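Local coordinates for gamma-glutamyltransferase 1 Threonine peptidase. MEROPS family T03 (Pseudomonas nitroreducens, PDB 7D9E), which transfers gamma-glutamyl groups from glutathione and related peptides to amino acids or to water, as an N-terminal nucleophile hydrolase, at residues T99-F102 / Q103-N107; A140-T143 / G144-D148. One frame throughout, in Å; residues are numbered along the deposited sequence.

Interaction 1 of 2, residues T99-F102 / Q103-N107; sequences TSIF and QVLNN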
loop_
_atom_site.group_PDB
_atom_site.type_symbol
_atom_site.label_atom_id
_atom_site.label_comp_id
_atom_site.label_asym_id
_atom_site.label_seq_id
_atom_site.Cartn_x
_atom_site.Cartn_y
_atom_site.Cartn_z
ATOM N N THR B 99 3.249 -1.955 -10.151
ATOM C CA THR B 99 3.843 -1.490 -11.401
ATOM C C THR B 99 4.739 -0.280 -11.168
ATOM O O THR B 99 5.755 -0.123 -11.872
ATOM C CB THR B 99 2.799 -1.199 -12.484
ATOM O OG1 THR B 99 1.947 -0.142 -12.072
ATOM C CG2 THR B 99 1.999 -2.470 -12.841
ATOM N N SER B 100 4.396 0.583 -10.197
ATOM C CA SER B 100 5.297 1.701 -9.897
ATOM C C SER B 100 6.598 1.222 -9.260
ATOM O O SER B 100 7.676 1.711 -9.608
ATOM C CB SER B 100 4.637 2.734 -9.008
ATOM O OG SER B 100 3.840 3.658 -9.759
ATOM N N ILE B 101 6.518 0.271 -8.324
ATOM C CA ILE B 101 7.738 -0.293 -7.753
ATOM C C ILE B 101 8.613 -0.922 -8.840
ATOM O O ILE B 101 9.838 -0.717 -8.863
ATOM C CB ILE B 101 7.392 -1.277 -6.637
ATOM C CG1 ILE B 101 6.848 -0.493 -5.460
ATOM C CG2 ILE B 101 8.633 -2.103 -6.238
ATOM C CD1 ILE B 101 6.246 -1.312 -4.372
ATOM N N PHE B 102 8.000 -1.686 -9.755
ATOM C CA PHE B 102 8.723 -2.300 -10.863
ATOM C C PHE B 102 9.458 -1.253 -11.679
ATOM O O PHE B 102 10.625 -1.445 -12.031
ATOM C CB PHE B 102 7.705 -3.050 -11.723
ATOM C CG PHE B 102 8.258 -3.710 -12.962
ATOM C CD1 PHE B 102 9.385 -4.528 -12.921
ATOM C CD2 PHE B 102 7.576 -3.586 -14.163
ATOM C CE1 PHE B 102 9.811 -5.187 -14.067
ATOM C CE2 PHE B 102 8.019 -4.235 -15.300
ATOM C CZ PHE B 102 9.123 -5.029 -15.241
ATOM N N GLN B 103 8.790 -0.136 -11.991
ATOM C CA GLN B 103 9.443 0.911 -12.767
ATOM C C GLN B 103 10.613 1.501 -12.002
ATOM O O GLN B 103 11.689 1.688 -12.564
ATOM C CB GLN B 103 8.424 1.985 -13.164
ATOM C CG GLN B 103 7.510 1.506 -14.305
ATOM C CD GLN B 103 6.310 2.404 -14.509
ATOM O OE1 GLN B 103 6.340 3.327 -15.339
ATOM N NE2 GLN B 103 5.248 2.145 -13.760
ATOM N N VAL B 104 10.441 1.765 -10.709
ATOM C CA VAL B 104 11.558 2.309 -9.948
ATOM C C VAL B 104 12.724 1.321 -9.920
ATOM O O VAL B 104 13.892 1.718 -10.060
ATOM C CB VAL B 104 11.124 2.754 -8.543
ATOM C CG1 VAL B 104 12.330 3.177 -7.707
ATOM C CG2 VAL B 104 10.123 3.913 -8.616
ATOM N N LEU B 105 12.431 0.024 -9.728
ATOM C CA LEU B 105 13.493 -0.981 -9.739
ATOM C C LEU B 105 14.197 -1.012 -11.089
ATOM O O LEU B 105 15.432 -1.127 -11.157
ATOM C CB LEU B 105 12.924 -2.361 -9.400
ATOM C CG LEU B 105 12.418 -2.523 -7.974
ATOM C CD1 LEU B 105 11.689 -3.868 -7.855
ATOM C CD2 LEU B 105 13.542 -2.459 -6.969
ATOM N N ASN B 106 13.427 -0.949 -12.179
ATOM C CA ASN B 106 14.056 -0.901 -13.497
ATOM C C ASN B 106 14.962 0.322 -13.622
ATOM O O ASN B 106 16.062 0.235 -14.168
ATOM C CB ASN B 106 13.001 -0.841 -14.600
ATOM C CG ASN B 106 12.193 -2.123 -14.711
ATOM O OD1 ASN B 106 12.546 -3.150 -14.148
ATOM N ND2 ASN B 106 11.147 -2.068 -15.509
ATOM N N ASN B 107 14.514 1.460 -13.101
ATOM C CA ASN B 107 15.292 2.694 -13.218
ATOM C C ASN B 107 16.600 2.601 -12.447
ATOM O O ASN B 107 17.642 3.078 -12.921
ATOM C CB ASN B 107 14.433 3.840 -12.694
ATOM C CG ASN B 107 13.222 4.081 -13.557
ATOM O OD1 ASN B 107 13.095 3.488 -14.632
ATOM N ND2 ASN B 107 12.331 4.957 -13.110
#

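Interaction 2 of 2, residues A140-T143 / G144-D148; sequences APLT and GKVAD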
loop_
_atom_site.group_PDB
_atom_site.type_symbol
_atom_site.label_atom_id
_atom_site.label_comp_id
_atom_site.label_asym_id
_atom_site.label_seq_id
_atom_site.Cartn_x
_atom_site.Cartn_y
_atom_site.Cartn_z
ATOM N N ALA B 140 3.583 14.032 -14.559
ATOM C CA ALA B 140 4.417 13.729 -15.724
ATOM C C ALA B 140 3.545 13.113 -16.802
ATOM O O ALA B 140 3.610 11.908 -17.070
ATOM C CB ALA B 140 5.562 12.793 -15.339
ATOM N N PRO B 141 2.703 13.913 -17.439
ATOM C CA PRO B 141 1.746 13.344 -18.389
ATOM C C PRO B 141 2.437 12.817 -19.634
ATOM O O PRO B 141 3.529 13.258 -20.004
ATOM C CB PRO B 141 0.836 14.527 -18.728
ATOM C CG PRO B 141 1.670 15.735 -18.448
ATOM C CD PRO B 141 2.525 15.367 -17.266
ATOM N N LEU B 142 1.790 11.845 -20.267
ATOM C CA LEU B 142 2.229 11.391 -21.576
ATOM C C LEU B 142 1.912 12.458 -22.612
ATOM O O LEU B 142 0.766 12.905 -22.735
ATOM C CB LEU B 142 1.530 10.084 -21.936
ATOM C CG LEU B 142 2.150 8.847 -21.293
ATOM C CD1 LEU B 142 1.253 7.622 -21.481
ATOM C CD2 LEU B 142 3.537 8.581 -21.830
ATOM N N THR B 143 2.935 12.876 -23.352
ATOM C CA THR B 143 2.769 13.927 -24.339
ATOM C C THR B 143 3.731 13.682 -25.491
ATOM O O THR B 143 4.607 12.810 -25.431
ATOM C CB THR B 143 3.055 15.315 -23.752
ATOM O OG1 THR B 143 4.439 15.396 -23.391
ATOM C CG2 THR B 143 2.193 15.596 -22.538
ATOM N N GLY B 144 3.566 14.481 -26.543
ATOM C CA GLY B 144 4.540 14.536 -27.612
ATOM C C GLY B 144 4.690 13.222 -28.357
ATOM O O GLY B 144 3.744 12.448 -28.516
ATOM N N LYS B 145 5.917 12.971 -28.827
ATOM C CA LYS B 145 6.128 11.853 -29.741
ATOM C C LYS B 145 5.830 10.510 -29.082
ATOM O O LYS B 145 5.351 9.587 -29.747
ATOM C CB LYS B 145 7.552 11.859 -30.305
ATOM C CG LYS B 145 8.640 11.669 -29.261
ATOM C CD LYS B 145 10.015 12.009 -29.815
ATOM C CE LYS B 145 11.111 11.747 -28.788
ATOM N NZ LYS B 145 12.459 11.633 -29.416
ATOM N N VAL B 146 6.108 10.365 -27.786
ATOM C CA VAL B 146 5.837 9.082 -27.140
ATOM C C VAL B 146 4.334 8.835 -27.077
ATOM O O VAL B 146 3.843 7.753 -27.433
ATOM C CB VAL B 146 6.503 9.013 -25.755
ATOM C CG1 VAL B 146 6.058 7.752 -25.014
ATOM C CG2 VAL B 146 8.018 9.031 -25.882
ATOM N N ALA B 147 3.572 9.844 -26.647
ATOM C CA ALA B 147 2.123 9.702 -26.629
ATOM C C ALA B 147 1.590 9.392 -28.020
ATOM O O ALA B 147 0.732 8.521 -28.185
ATOM C CB ALA B 147 1.484 10.982 -26.090
ATOM N N ASP B 148 2.089 10.097 -29.035
ATOM C CA ASP B 148 1.544 9.926 -30.376
ATOM C C ASP B 148 1.833 8.527 -30.908
ATOM O O ASP B 148 0.967 7.908 -31.537
ATOM C CB ASP B 148 2.113 10.990 -31.307
ATOM C CG ASP B 148 1.531 12.372 -31.042
ATOM O OD1 ASP B 148 0.461 12.463 -30.400
ATOM O OD2 ASP B 148 2.137 13.365 -31.490
HETATM O O HOH W 1 7.222 12.427 -25.796
#

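Interaction 1 of 2, residues T99-F102 / Q103-N107
F102 holds CG anti to its backbone N (chi1 178°), while N106, one turn on, carries CG beside its own backbone N (chi1 -68°); these two torsions set the phenyl ring and the carboxamide against each other. N106 ND2 lies over the centre of the F102 ring, 3.5 Å above its plane, and the amide and ring planes are 73° apart. N106 OD1 comes 3.4 Å from F102 CE1. The amide also has polar partners: ND2 bonds to the hydroxyl of Y299 of the partner chain, OD1 to a bound glycerol. Replacing F102 with an alanine removes the ring, and the N106 amide would probably lose the flat surface under ND2 and rely on its polar partners alone to hold its rotation. T99 O is gripped twice by Q103, from opposite faces of the carbonyl plane: the backbone N donates at 3.0 Å, and NE2, also 3.0 Å from T99 O, sits above that plane. Since NE2 also donates to V124 O, the end of Q103 is pinned to the chain beyond this helix. I101 and L105 run side by side, CG2 of I101 touching CD1 of L105 at 3.9 Å. Successive i to i+4 backbone bonds, such as N106 N to F102 O at 2.8 Å, identify two buried alpha-helical turns of helix 97-109, whose N-terminal residue I97 lines the ligand pocket.

Interaction 2 of 2, residues A140-T143 / G144-D148
L142 and V146 meet with their side chains at about a right angle, CD2 of L142 lying 4.1 Å from CG1 of V146. The approach depends on both first torsions: L142 places CG beside its backbone N (chi1 -80°), and V146 turns CG1 anti to its own N (chi1 172°). The A147 methyl, directed toward the loop, meets L142 at its CB rather than at its branched end. The two beta carbons, L142 CB and A147 CB, stand 4.3 Å apart, and the same A147 CB is 3.6 Å from T143 C, so it packs on the backbone leading into the helix as well as on a side chain. All of these are van der Waals contacts.

The polar part of the contact centres on the carbonyl of T143. A147 N points almost straight at T143 O (N-H...O angle 169°), but at 3.4 Å the bond is weak. A water donates to T143 O over 2.7 Å and accepts from V146 N at 3.1 Å, thereby joining this carbonyl to a second amide of the first turn. A shorter backbone bond comes one residue later, from D148 N to G144 O at 2.9 Å. G144 itself has a positive phi, which favours glycine, and a beta carbon there would clash with T143 C.

The contact thus marks the passage from an extended loop, in which T143 has phi and psi of beta type, into helix 144-153, away from the ligand pocket. L142 packs beside the first turn of this helix, and against I134 and Y136 of strand 133-136 and L157 of strand 156-159; A147 packs on L157 too, and from the partner chain I300 reaches L142 while N295 touches V146.

From the N terminus, the chain reaches interaction 1 first, within helix 97-109 just after strand 84-90, and then, past helix 115-120 and strands 125-126 and 133-136, interaction 2 at the start of helix 144-153. In series, they neither nest nor cross, and each is a local contact that closes no long loop. The centres of interactions 1 and 2 are about 19 Å apart. The nearest atoms of interactions 1 and 2 are about 9 Å apart. Residues 122-125 lie between them: H125 bonds to the T99 hydroxyl of interaction 1, while Q122 and V124 pack on L142 of interaction 2. Interaction 1 joins its helix to strand 84-90, interaction 2 its helix to strands 133-136 and 156-159, and both touch the partner chain.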